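Local coordinates for protein PipY (Synechococcus elongatus, PDB 5NLC) that binds pyridoxal 5'-phosphate and is probably involved in keeping the cellular supply of this vitamin B6 cofactor in balance, at residues A161-A175 against L190-E204. Residues are numbered along the deposited sequence; the frame is centred on the assembly and turned at random. Where two conformers were deposited one is given.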
loop_
_atom_site.group_PDB
_atom_site.type_symbol
_atom_site.label_atom_id
_atom_site.label_comp_id
_atom_site.label_asym_id
_atom_site.label_seq_id
_atom_site.Cartn_x
_atom_site.Cartn_y
_atom_site.Cartn_z
ATOM N N ALA A 161 18.324 2.902 11.350
ATOM C CA ALA A 161 18.360 1.782 10.427
ATOM C C ALA A 161 18.146 0.474 11.203
ATOM O O ALA A 161 17.353 -0.360 10.792
ATOM C CB ALA A 161 19.696 1.760 9.605
ATOM N N ALA A 162 18.803 0.330 12.361
ATOM C CA ALA A 162 18.641 -0.887 13.166
ATOM C C ALA A 162 17.216 -1.090 13.655
ATOM O O ALA A 162 16.658 -2.194 13.550
ATOM C CB ALA A 162 19.656 -0.904 14.319
ATOM N N GLU A 163 16.620 -0.024 14.134
ATOM C CA GLU A 163 15.267 -0.053 14.663
ATOM C C GLU A 163 14.285 -0.336 13.494
ATOM O O GLU A 163 13.259 -1.019 13.677
ATOM C CB GLU A 163 14.927 1.260 15.345
ATOM C CG GLU A 163 15.507 1.460 16.715
ATOM C CD GLU A 163 15.485 2.919 17.188
ATOM O OE1 GLU A 163 15.281 3.904 16.407
ATOM O OE2 GLU A 163 15.783 3.107 18.383
ATOM N N THR A 164 14.598 0.160 12.288
ATOM C CA THR A 164 13.783 -0.122 11.122
ATOM C C THR A 164 13.861 -1.580 10.692
ATOM O O THR A 164 12.842 -2.213 10.367
ATOM C CB THR A 164 14.163 0.805 9.952
ATOM O OG1 THR A 164 13.994 2.143 10.412
ATOM C CG2 THR A 164 13.324 0.489 8.731
ATOM N N GLN A 165 15.038 -2.110 10.632
ATOM C CA GLN A 165 15.200 -3.547 10.337
ATOM C C GLN A 165 14.365 -4.405 11.288
ATOM O O GLN A 165 13.631 -5.320 10.850
ATOM C CB GLN A 165 16.673 -3.945 10.497
ATOM C CG GLN A 165 16.844 -5.425 10.169
ATOM C CD GLN A 165 18.206 -5.874 10.411
ATOM O OE1 GLN A 165 18.642 -5.868 11.583
ATOM N NE2 GLN A 165 18.942 -6.271 9.328
ATOM N N ALA A 166 14.461 -4.101 12.554
ATOM C CA ALA A 166 13.759 -4.873 13.580
ATOM C C ALA A 166 12.242 -4.736 13.380
ATOM O O ALA A 166 11.473 -5.727 13.506
ATOM C CB ALA A 166 14.211 -4.480 14.982
ATOM N N LEU A 167 11.806 -3.536 13.016
ATOM C CA LEU A 167 10.387 -3.277 12.772
ATOM C C LEU A 167 9.830 -4.088 11.626
ATOM O O LEU A 167 8.727 -4.642 11.800
ATOM C CB LEU A 167 10.098 -1.764 12.563
ATOM C CG LEU A 167 8.667 -1.381 12.154
ATOM C CD1 LEU A 167 7.646 -1.517 13.273
ATOM C CD2 LEU A 167 8.690 0.039 11.657
ATOM N N PHE A 168 10.574 -4.129 10.491
ATOM C CA PHE A 168 10.143 -4.836 9.327
ATOM C C PHE A 168 10.113 -6.344 9.573
ATOM O O PHE A 168 9.197 -7.040 9.100
ATOM C CB PHE A 168 10.959 -4.473 8.112
ATOM C CG PHE A 168 10.778 -3.025 7.636
ATOM C CD1 PHE A 168 9.609 -2.293 7.844
ATOM C CD2 PHE A 168 11.809 -2.458 6.896
ATOM C CE1 PHE A 168 9.501 -0.989 7.323
ATOM C CE2 PHE A 168 11.721 -1.200 6.386
ATOM C CZ PHE A 168 10.549 -0.452 6.613
ATOM N N ALA A 169 11.040 -6.818 10.402
ATOM C CA ALA A 169 11.040 -8.240 10.800
ATOM C C ALA A 169 9.837 -8.583 11.675
ATOM O O ALA A 169 9.186 -9.631 11.515
ATOM C CB ALA A 169 12.364 -8.558 11.500
ATOM N N GLN A 170 9.545 -7.680 12.590
ATOM C CA GLN A 170 8.394 -7.818 13.477
ATOM C C GLN A 170 7.135 -7.818 12.694
ATOM O O GLN A 170 6.255 -8.592 13.035
ATOM C CB GLN A 170 8.373 -6.750 14.531
ATOM C CG GLN A 170 7.301 -6.882 15.612
ATOM C CD GLN A 170 7.177 -5.625 16.460
ATOM O OE1 GLN A 170 7.789 -4.550 16.154
ATOM N NE2 GLN A 170 6.359 -5.712 17.492
ATOM N N ALA A 171 7.013 -6.969 11.679
ATOM C CA ALA A 171 5.860 -7.008 10.777
ATOM C C ALA A 171 5.699 -8.329 10.087
ATOM O O ALA A 171 4.627 -8.878 10.098
ATOM C CB ALA A 171 5.955 -5.909 9.754
ATOM N N ARG A 172 6.756 -8.847 9.515
ATOM C CA ARG A 172 6.713 -10.141 8.865
ATOM C C ARG A 172 6.257 -11.228 9.807
ATOM O O ARG A 172 5.385 -12.032 9.467
ATOM C CB ARG A 172 8.088 -10.507 8.261
ATOM C CG ARG A 172 8.060 -11.869 7.612
ATOM C CD ARG A 172 9.416 -12.398 7.137
ATOM N NE ARG A 172 10.257 -12.690 8.296
ATOM C CZ ARG A 172 11.222 -11.915 8.754
ATOM N NH1 ARG A 172 11.550 -10.768 8.155
ATOM N NH2 ARG A 172 11.920 -12.311 9.832
ATOM N N THR A 173 6.827 -11.226 10.997
ATOM C CA THR A 173 6.507 -12.198 12.011
ATOM C C THR A 173 5.033 -12.169 12.430
ATOM O O THR A 173 4.321 -13.186 12.431
ATOM C CB THR A 173 7.530 -12.020 13.163
ATOM O OG1 THR A 173 8.825 -12.347 12.627
ATOM C CG2 THR A 173 7.263 -12.987 14.238
ATOM N N PHE A 174 4.558 -10.985 12.742
ATOM C CA PHE A 174 3.166 -10.763 13.118
ATOM C C PHE A 174 2.179 -11.119 11.991
ATOM O O PHE A 174 1.186 -11.726 12.297
ATOM C CB PHE A 174 3.009 -9.316 13.540
ATOM C CG PHE A 174 1.682 -8.949 14.108
ATOM C CD1 PHE A 174 0.986 -9.784 14.980
ATOM C CD2 PHE A 174 1.160 -7.680 13.829
ATOM C CE1 PHE A 174 -0.214 -9.398 15.542
ATOM C CE2 PHE A 174 -0.029 -7.276 14.405
ATOM C CZ PHE A 174 -0.712 -8.113 15.282
ATOM N N ALA A 175 2.476 -10.743 10.734
ATOM C CA ALA A 175 1.608 -11.096 9.615
ATOM C C ALA A 175 1.465 -12.609 9.528
ATOM O O ALA A 175 0.332 -13.109 9.300
ATOM C CB ALA A 175 2.054 -10.494 8.286
ATOM N N LEU A 190 3.066 -7.822 2.282
ATOM C CA LEU A 190 3.688 -6.920 3.229
ATOM C C LEU A 190 4.060 -5.631 2.501
ATOM O O LEU A 190 4.995 -5.623 1.696
ATOM C CB LEU A 190 4.933 -7.589 3.814
ATOM C CG LEU A 190 4.739 -8.637 4.894
ATOM C CD1 LEU A 190 6.058 -9.343 5.224
ATOM C CD2 LEU A 190 4.012 -8.126 6.115
ATOM N N SER A 191 3.338 -4.572 2.815
ATOM C CA SER A 191 3.468 -3.284 2.188
ATOM C C SER A 191 4.369 -2.462 3.140
ATOM O O SER A 191 3.916 -1.959 4.118
ATOM C CB SER A 191 2.125 -2.596 2.006
ATOM O OG SER A 191 2.425 -1.368 1.354
ATOM N N MET A 192 5.658 -2.452 2.877
ATOM C CA MET A 192 6.660 -1.838 3.745
ATOM C C MET A 192 7.884 -1.512 2.860
ATOM O O MET A 192 8.191 -2.266 1.972
ATOM C CB MET A 192 7.063 -2.753 4.931
ATOM C CG MET A 192 7.577 -4.157 4.589
ATOM S SD MET A 192 7.750 -5.249 6.054
ATOM C CE MET A 192 8.638 -6.633 5.409
ATOM N N GLY A 193 8.555 -0.404 3.122
ATOM C CA GLY A 193 9.745 0.009 2.366
ATOM C C GLY A 193 9.416 1.245 1.530
ATOM O O GLY A 193 8.584 1.165 0.640
ATOM N N MET A 194 10.054 2.362 1.839
ATOM C CA MET A 194 9.860 3.604 1.146
ATOM C C MET A 194 11.221 4.070 0.611
ATOM O O MET A 194 12.208 3.290 0.634
ATOM C CB MET A 194 9.123 4.612 2.032
ATOM C CG MET A 194 9.571 4.807 3.474
ATOM S SD MET A 194 11.202 5.544 3.624
ATOM C CE MET A 194 10.856 7.270 3.320
ATOM N N SER A 195 11.311 5.318 0.180
ATOM C CA SER A 195 12.457 5.766 -0.627
ATOM C C SER A 195 13.800 5.499 0.014
ATOM O O SER A 195 14.694 5.056 -0.654
ATOM C CB SER A 195 12.317 7.276 -0.956
ATOM O OG SER A 195 12.159 7.953 0.294
ATOM N N SER A 196 13.936 5.687 1.312
ATOM C CA SER A 196 15.240 5.499 1.947
ATOM C C SER A 196 15.425 4.146 2.652
ATOM O O SER A 196 16.516 3.821 3.003
ATOM C CB SER A 196 15.446 6.583 2.968
ATOM O OG SER A 196 14.291 6.698 3.763
ATOM N N ASP A 197 14.358 3.386 2.885
ATOM C CA ASP A 197 14.501 2.163 3.655
ATOM C C ASP A 197 14.051 0.900 2.944
ATOM O O ASP A 197 14.084 -0.204 3.555
ATOM C CB ASP A 197 13.889 2.298 5.034
ATOM C CG ASP A 197 12.378 2.371 5.035
ATOM O OD1 ASP A 197 11.754 2.019 3.995
ATOM O OD2 ASP A 197 11.821 2.701 6.138
ATOM N N TRP A 198 13.735 0.993 1.653
ATOM C CA TRP A 198 13.220 -0.200 0.951
ATOM C C TRP A 198 14.223 -1.392 0.889
ATOM O O TRP A 198 13.796 -2.499 0.903
ATOM C CB TRP A 198 12.625 0.098 -0.453
ATOM C CG TRP A 198 13.620 0.542 -1.487
ATOM C CD1 TRP A 198 13.836 1.833 -1.927
ATOM C CD2 TRP A 198 14.481 -0.276 -2.240
ATOM N NE1 TRP A 198 14.810 1.869 -2.879
ATOM C CE2 TRP A 198 15.259 0.591 -3.076
ATOM C CE3 TRP A 198 14.754 -1.645 -2.252
ATOM C CZ2 TRP A 198 16.208 0.104 -3.964
ATOM C CZ3 TRP A 198 15.701 -2.125 -3.145
ATOM C CH2 TRP A 198 16.455 -1.249 -3.954
ATOM N N PRO A 199 15.536 -1.144 0.833
ATOM C CA PRO A 199 16.412 -2.348 0.870
ATOM C C PRO A 199 16.249 -3.146 2.187
ATOM O O PRO A 199 16.283 -4.372 2.179
ATOM C CB PRO A 199 17.815 -1.762 0.687
ATOM C CG PRO A 199 17.579 -0.454 -0.050
ATOM C CD PRO A 199 16.304 0.077 0.537
ATOM N N LEU A 200 16.036 -2.474 3.312
ATOM C CA LEU A 200 15.824 -3.182 4.593
ATOM C C LEU A 200 14.501 -3.953 4.517
ATOM O O LEU A 200 14.394 -5.104 5.014
ATOM C CB LEU A 200 15.776 -2.242 5.765
ATOM C CG LEU A 200 17.026 -1.404 6.020
ATOM C CD1 LEU A 200 16.775 -0.474 7.203
ATOM C CD2 LEU A 200 18.249 -2.232 6.233
ATOM N N ALA A 201 13.509 -3.331 3.865
ATOM C CA ALA A 201 12.169 -3.929 3.756
ATOM C C ALA A 201 12.212 -5.185 2.921
ATOM O O ALA A 201 11.691 -6.229 3.344
ATOM C CB ALA A 201 11.214 -2.922 3.169
ATOM N N VAL A 202 12.890 -5.126 1.779
ATOM C CA VAL A 202 13.009 -6.257 0.889
ATOM C C VAL A 202 13.702 -7.419 1.609
ATOM O O VAL A 202 13.236 -8.556 1.537
ATOM C CB VAL A 202 13.757 -5.883 -0.391
ATOM C CG1 VAL A 202 14.187 -7.107 -1.189
ATOM C CG2 VAL A 202 12.975 -4.906 -1.219
ATOM N N ALA A 203 14.784 -7.137 2.343
ATOM C CA ALA A 203 15.495 -8.213 3.038
ATOM C C ALA A 203 14.590 -8.846 4.120
ATOM O O ALA A 203 14.824 -9.969 4.497
ATOM C CB ALA A 203 16.788 -7.681 3.680
ATOM N N GLU A 204 13.591 -8.117 4.634
ATOM C CA GLU A 204 12.696 -8.660 5.620
ATOM C C GLU A 204 11.352 -9.137 5.053
ATOM O O GLU A 204 10.439 -9.444 5.829
ATOM C CB GLU A 204 12.466 -7.683 6.728
ATOM C CG GLU A 204 13.701 -7.258 7.470
ATOM C CD GLU A 204 14.452 -8.384 8.143
ATOM O OE1 GLU A 204 13.817 -9.382 8.515
ATOM O OE2 GLU A 204 15.696 -8.275 8.234
HETATM O O HOH W 1 13.147 3.877 8.403
HETATM O O HOH W 2 14.486 -11.157 10.566
#
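The helical segment 161-175 and the short helix 198-203 run in roughly the same direction, their axes 9.0 Å apart at closest approach and crossing at -35°. F168 fills the middle of the contact. One side of its ring leans over M192 and G193 of the loop and over L200 and A201 of the short helix, all met obliquely. CD2 of F168 comes to 3.5 Å from CA of A201. The M192 side chain runs antiparallel to that of F168; in one of its two conformers SD lies 4.7 Å from the F168 centroid, an oblique Met-aromatic contact. The D197 carboxylate meets the ring edge, with OD2 3.4 Å from CZ of F168 and the two planes nearly perpendicular. A water also joins D197 OD2 to T164 OG1, which is bonded in addition to T160 O. L200 is a knob in the hole formed by A161, T164, Q165 and F168.

The polar grip lies just past the C-terminal end of the short helix, at E204. R172 NH1 donates to E204 OE1 at 2.7 Å, a salt bridge through the anti lone pair, and to E204 O at 2.9 Å. R172 bends at chi3 (68°), which turns its guanidinium back to E204. A second water links R172 NH2 with E204 OE1. With an alanine in place of E204, R172 would probably lose its carboxylate mate but keep the backbone O, and A169 CB and Q165 CG would lose a neighbour. Beyond, L190 CD2 packs on A175 CB. Helix 161-181 is the crossover of the beta-alpha-beta unit between strands 147-152 and 189-191, and the short helix packs beside it, in the modified TIM barrel of fold type III PLP proteins; the loop before it carries S195, which binds PLP in the cofactor-bound protein, though none is bound here.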